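PDB 3OMD: uncharacterized protein from Leptospirillum rubarum, which is of unknown function and belongs to the DUF5069 family, folding as a compact, all-helical single chain. Local coordinates for residues S15-D18 / M23-L26; V17-G22 / S97-Y102. All coordinates share one frame; numbering follows the deposited sequence. Where two conformers were deposited one is given.

Interaction 1 of 2, residues S15-D18 / M23-L26; sequences SPVD and MDHL
Pro16 O accepts the backbone N-H of His25 at 2.9 Å, and this nearly straight bond (166° at the hydrogen) is the tight end of the contact. The donor comes in 19° off the carbonyl plane, and Asp24 CB presses on the same oxygen, 3.3 Å from Pro16 O. Proline suits this place: its fixed phi fits the second residue of the type I turn from Ser15 to Asp18, while its ring packs on Tyr102, Val134 and Leu137 of two other helices. The turn is reinforced from its start, because Ser15 OG accepts Val17 N at 3.1 Å, an ST turn. Its partner segment leads into helix 26-38, with His25 at the N-cap position. The histidine ring turns away from the turn toward Tyr102 and Asp51, which bond ND1 and NE2, so only its backbone serves this contact. On the outer side Val17 is exposed, and its side chain lies beside the buried Asp24 and points the same way, Asp24 OD1 standing 3.6 Å from Val17 CA. With CG anti to its carbonyl carbon (chi1 -72°), Asp24 runs alongside the valine and offers OD1 to Arg19 in a salt bridge. Toward the other end the backbones part, and a water fills the separation, donating to Asp18 O at 2.7 Å and to Met23 O at 2.8 Å. Two carbonyl oxygens could not bond each other, so a double donor is what this spot needs. Beyond it the side chain of Asp18 leaves the contact to pair with Lys27, and the selenomethionine at Met23 heads for Phe54 and Phe58.

Interaction 2 of 2, residues V17-G22 / S97-Y102; sequences VDRLGG and SFNREY
Asn99 and Arg19 reach for each other from opposite directions, the asparagine from helix 92-104 and the arginine from the loop ahead of helix 26-38. They meet face on: Asn99 ND2 sits over the centre of the Arg19 guanidinium, 3.4 Å above its plane, and the two flat groups are inclined by only 24°. Arg19 NE and Asn99 ND2, 3.5 Å apart, are both donors, so the contact is one of packing, without a hydrogen bond. Asn99 ND2 gives one of its two N-H groups to Gly22 O, at 2.8 Å. That bond is well aimed: it is 162° at the hydrogen, and the acceptor lies almost in the amide plane while the donor lies in the carbonyl plane. Asn99 holds its CG anti to the carbonyl carbon (chi1 -70°), which carries the amide out from the helix to the loop. Its other end is used too, since OD1 accepts Asp24 N; asparagine suits the place by offering a donor and an acceptor on one short, flat group. With an alanine here, Gly22 O and Asp24 N would probably lose their mates, and one face of the Arg19 guanidinium would lose its cover. Gly22 has a positive phi, easily adopted by glycine, and its carbonyl faces Asn99. Arg19, extended from CG to NE, brings one guanidinium face against Asn99 ND2 while NE pairs with Asp24 and NH2 with Glu103. With NE and NH2 paired to carboxylates, the guanidinium offers the asparagine its flat face, and the two acids probably offset the positive charge beside the amide.

In the fold
The two interactions are neighbours, their centres 6 Å apart, and both start from the loop ahead of helix 26-38, sharing Val17 and Asp18. Interaction 1 folds that loop back on itself within a dozen residues; interaction 2 ties it to helix 92-104, some 75 residues further along the chain. They also touch directly: Asp24 OD2 lies 3.4 Å from Tyr102 CD2, and Tyr102 OH lies 3.1 Å from Pro16 CB. Asp24 and Tyr102 thus stand at the seam, where the closed loop rests on the helix. Together the contacts seat the lead-in to helix 26-38 against helix 92-104, far off in sequence but adjacent in space, inside this strand-free DUF5069 fold.

Interaction 1 of 2, residues S15-D18 / M23-L26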
loop_
_atom_site.group_PDB
_atom_site.type_symbol
_atom_site.label_atom_id
_atom_site.label_comp_id
_atom_site.label_asym_id
_atom_site.label_seq_id
_atom_site.Cartn_x
_atom_site.Cartn_y
_atom_site.Cartn_z
ATOM N N SER A 15 -2.872 -6.426 -2.162
ATOM C CA SER A 15 -3.814 -5.415 -2.611
ATOM C C SER A 15 -3.919 -4.248 -1.643
ATOM O O SER A 15 -3.953 -4.443 -0.423
ATOM C CB SER A 15 -5.201 -6.050 -2.751
ATOM O OG SER A 15 -6.155 -5.041 -3.080
ATOM N N PRO A 16 -4.071 -3.028 -2.173
ATOM C CA PRO A 16 -4.381 -1.852 -1.330
ATOM C C PRO A 16 -5.549 -2.113 -0.383
ATOM O O PRO A 16 -5.583 -1.536 0.706
ATOM C CB PRO A 16 -4.812 -0.793 -2.374
ATOM C CG PRO A 16 -3.905 -1.107 -3.565
ATOM C CD PRO A 16 -3.926 -2.668 -3.604
ATOM N N VAL A 17 -6.538 -2.908 -0.802
ATOM C CA VAL A 17 -7.773 -3.056 -0.019
ATOM C C VAL A 17 -7.907 -4.453 0.638
ATOM O O VAL A 17 -8.988 -4.809 1.118
ATOM C CB VAL A 17 -9.021 -2.665 -0.851
ATOM C CG1 VAL A 17 -8.914 -1.156 -1.275
ATOM C CG2 VAL A 17 -9.251 -3.631 -2.017
ATOM N N ASP A 18 -6.787 -5.187 0.692
ATOM C CA ASP A 18 -6.699 -6.454 1.440
ATOM C C ASP A 18 -6.352 -6.017 2.881
ATOM O O ASP A 18 -5.182 -5.773 3.211
ATOM C CB ASP A 18 -5.606 -7.321 0.822
ATOM C CG ASP A 18 -5.468 -8.681 1.512
ATOM O OD1 ASP A 18 -6.179 -8.945 2.522
ATOM O OD2 ASP A 18 -4.619 -9.446 1.025
HETATM N N MSE A 23 -7.417 -1.958 8.343
HETATM C CA MSE A 23 -6.801 -0.844 7.572
HETATM C C MSE A 23 -6.391 -1.280 6.167
HETATM O O MSE A 23 -5.771 -2.329 5.974
HETATM C CB MSE A 23 -5.559 -0.270 8.235
HETATM C CG MSE A 23 -5.325 -0.582 9.616
HETATM SE SE MSE A 23 -3.727 0.417 9.901
HETATM C CE MSE A 23 -3.902 1.496 8.274
ATOM N N ASP A 24 -6.682 -0.413 5.201
ATOM C CA ASP A 24 -6.102 -0.516 3.835
ATOM C C ASP A 24 -4.606 -0.165 3.918
ATOM O O ASP A 24 -4.117 0.380 4.921
ATOM C CB ASP A 24 -6.745 0.552 2.944
ATOM C CG ASP A 24 -8.160 0.256 2.584
ATOM O OD1 ASP A 24 -8.661 -0.891 2.758
ATOM O OD2 ASP A 24 -8.860 1.195 2.080
ATOM N N HIS A 25 -3.900 -0.492 2.838
ATOM C CA HIS A 25 -2.472 -0.206 2.610
ATOM C C HIS A 25 -1.500 -0.977 3.499
ATOM O O HIS A 25 -0.357 -1.220 3.081
ATOM C CB HIS A 25 -2.140 1.307 2.698
ATOM C CG HIS A 25 -0.937 1.662 1.892
ATOM N ND1 HIS A 25 -0.929 1.544 0.518
ATOM C CD2 HIS A 25 0.330 2.003 2.257
ATOM C CE1 HIS A 25 0.280 1.836 0.070
ATOM N NE2 HIS A 25 1.061 2.117 1.103
ATOM N N LEU A 26 -1.921 -1.340 4.725
ATOM C CA LEU A 26 -0.949 -1.908 5.701
ATOM C C LEU A 26 -0.291 -3.202 5.168
ATOM O O LEU A 26 0.951 -3.340 5.217
ATOM C CB LEU A 26 -1.637 -2.121 7.054
ATOM C CG LEU A 26 -0.744 -2.802 8.104
ATOM C CD1 LEU A 26 0.583 -2.064 8.331
ATOM C CD2 LEU A 26 -1.565 -2.932 9.429
HETATM O O HOH W 1 -3.922 -3.762 4.398
#

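Interaction 2 of 2, residues V17-G22 / S97-Y102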
loop_
_atom_site.group_PDB
_atom_site.type_symbol
_atom_site.label_atom_id
_atom_site.label_comp_id
_atom_site.label_asym_id
_atom_site.label_seq_id
_atom_site.Cartn_x
_atom_site.Cartn_y
_atom_site.Cartn_z
ATOM N N VAL A 17 -6.538 -2.908 -0.802
ATOM C CA VAL A 17 -7.773 -3.056 -0.019
ATOM C C VAL A 17 -7.907 -4.453 0.638
ATOM O O VAL A 17 -8.988 -4.809 1.118
ATOM C CB VAL A 17 -9.021 -2.665 -0.851
ATOM C CG1 VAL A 17 -8.914 -1.156 -1.275
ATOM C CG2 VAL A 17 -9.251 -3.631 -2.017
ATOM N N ASP A 18 -6.787 -5.187 0.692
ATOM C CA ASP A 18 -6.699 -6.454 1.440
ATOM C C ASP A 18 -6.352 -6.017 2.881
ATOM O O ASP A 18 -5.182 -5.773 3.211
ATOM C CB ASP A 18 -5.606 -7.321 0.822
ATOM C CG ASP A 18 -5.468 -8.681 1.512
ATOM O OD1 ASP A 18 -6.179 -8.945 2.522
ATOM O OD2 ASP A 18 -4.619 -9.446 1.025
ATOM N N ARG A 19 -7.382 -5.903 3.734
ATOM C CA ARG A 19 -7.206 -5.161 5.004
ATOM C C ARG A 19 -6.558 -6.003 6.110
ATOM O O ARG A 19 -6.702 -7.247 6.151
ATOM C CB ARG A 19 -8.550 -4.620 5.487
ATOM C CG ARG A 19 -9.134 -3.573 4.522
ATOM C CD ARG A 19 -10.517 -3.095 4.976
ATOM N NE ARG A 19 -10.989 -2.030 4.087
ATOM C CZ ARG A 19 -12.207 -1.521 4.158
ATOM N NH1 ARG A 19 -13.079 -1.981 5.071
ATOM N NH2 ARG A 19 -12.568 -0.539 3.342
ATOM N N LEU A 20 -5.868 -5.310 7.021
ATOM C CA LEU A 20 -5.268 -5.944 8.197
ATOM C C LEU A 20 -5.603 -4.997 9.335
ATOM O O LEU A 20 -5.347 -3.822 9.244
ATOM C CB LEU A 20 -3.749 -6.060 8.026
ATOM C CG LEU A 20 -2.975 -6.618 9.246
ATOM C CD1 LEU A 20 -3.463 -7.981 9.684
ATOM C CD2 LEU A 20 -1.467 -6.649 8.910
ATOM N N GLY A 21 -6.177 -5.524 10.418
ATOM C CA GLY A 21 -6.588 -4.641 11.521
ATOM C C GLY A 21 -7.622 -3.604 11.065
ATOM O O GLY A 21 -7.711 -2.518 11.634
ATOM N N GLY A 22 -8.355 -3.941 10.010
ATOM C CA GLY A 22 -9.341 -3.035 9.435
ATOM C C GLY A 22 -8.751 -1.990 8.492
ATOM O O GLY A 22 -9.539 -1.233 7.881
ATOM N N SER A 97 -11.900 6.257 8.436
ATOM C CA SER A 97 -11.655 7.555 7.815
ATOM C C SER A 97 -10.533 7.468 6.783
ATOM O O SER A 97 -10.675 7.913 5.624
ATOM C CB SER A 97 -11.297 8.578 8.891
ATOM O OG SER A 97 -11.283 9.844 8.310
ATOM N N PHE A 98 -9.399 6.905 7.209
ATOM C CA PHE A 98 -8.260 6.700 6.309
ATOM C C PHE A 98 -8.659 5.929 5.060
ATOM O O PHE A 98 -8.352 6.309 3.933
ATOM C CB PHE A 98 -7.081 5.990 7.019
ATOM C CG PHE A 98 -5.990 5.607 6.065
ATOM C CD1 PHE A 98 -5.087 6.561 5.598
ATOM C CD2 PHE A 98 -5.915 4.282 5.558
ATOM C CE1 PHE A 98 -4.103 6.216 4.624
ATOM C CE2 PHE A 98 -4.929 3.922 4.608
ATOM C CZ PHE A 98 -4.037 4.904 4.135
ATOM N N ASN A 99 -9.329 4.806 5.285
ATOM C CA ASN A 99 -9.726 3.946 4.165
ATOM C C ASN A 99 -10.599 4.674 3.182
ATOM O O ASN A 99 -10.472 4.479 1.963
ATOM C CB ASN A 99 -10.520 2.743 4.661
ATOM C CG ASN A 99 -9.670 1.724 5.437
ATOM O OD1 ASN A 99 -8.425 1.760 5.477
ATOM N ND2 ASN A 99 -10.378 0.783 6.073
ATOM N N ARG A 100 -11.548 5.467 3.689
ATOM C CA ARG A 100 -12.492 6.124 2.769
ATOM C C ARG A 100 -11.733 7.118 1.884
ATOM O O ARG A 100 -11.965 7.177 0.659
ATOM C CB ARG A 100 -13.588 6.834 3.586
ATOM C CG ARG A 100 -14.525 7.679 2.754
ATOM C CD ARG A 100 -15.332 8.623 3.674
ATOM N NE ARG A 100 -16.210 9.500 2.891
ATOM C CZ ARG A 100 -17.038 10.411 3.406
ATOM N NH1 ARG A 100 -17.147 10.575 4.729
ATOM N NH2 ARG A 100 -17.804 11.122 2.592
ATOM N N GLU A 101 -10.799 7.864 2.482
ATOM C CA GLU A 101 -10.041 8.826 1.681
ATOM C C GLU A 101 -9.102 8.100 0.702
ATOM O O GLU A 101 -9.010 8.461 -0.467
ATOM C CB GLU A 101 -9.280 9.813 2.583
ATOM C CG GLU A 101 -8.539 10.852 1.763
ATOM C CD GLU A 101 -7.982 12.015 2.550
ATOM O OE1 GLU A 101 -8.161 12.089 3.770
ATOM O OE2 GLU A 101 -7.376 12.895 1.901
ATOM N N TYR A 102 -8.413 7.067 1.186
ATOM C CA TYR A 102 -7.473 6.289 0.371
ATOM C C TYR A 102 -8.172 5.688 -0.838
ATOM O O TYR A 102 -7.665 5.787 -1.968
ATOM C CB TYR A 102 -6.960 5.196 1.284
ATOM C CG TYR A 102 -6.003 4.182 0.718
ATOM C CD1 TYR A 102 -4.625 4.483 0.572
ATOM C CD2 TYR A 102 -6.423 2.887 0.412
ATOM C CE1 TYR A 102 -3.706 3.494 0.122
ATOM C CE2 TYR A 102 -5.533 1.906 -0.043
ATOM C CZ TYR A 102 -4.196 2.220 -0.174
ATOM O OH TYR A 102 -3.345 1.249 -0.584
#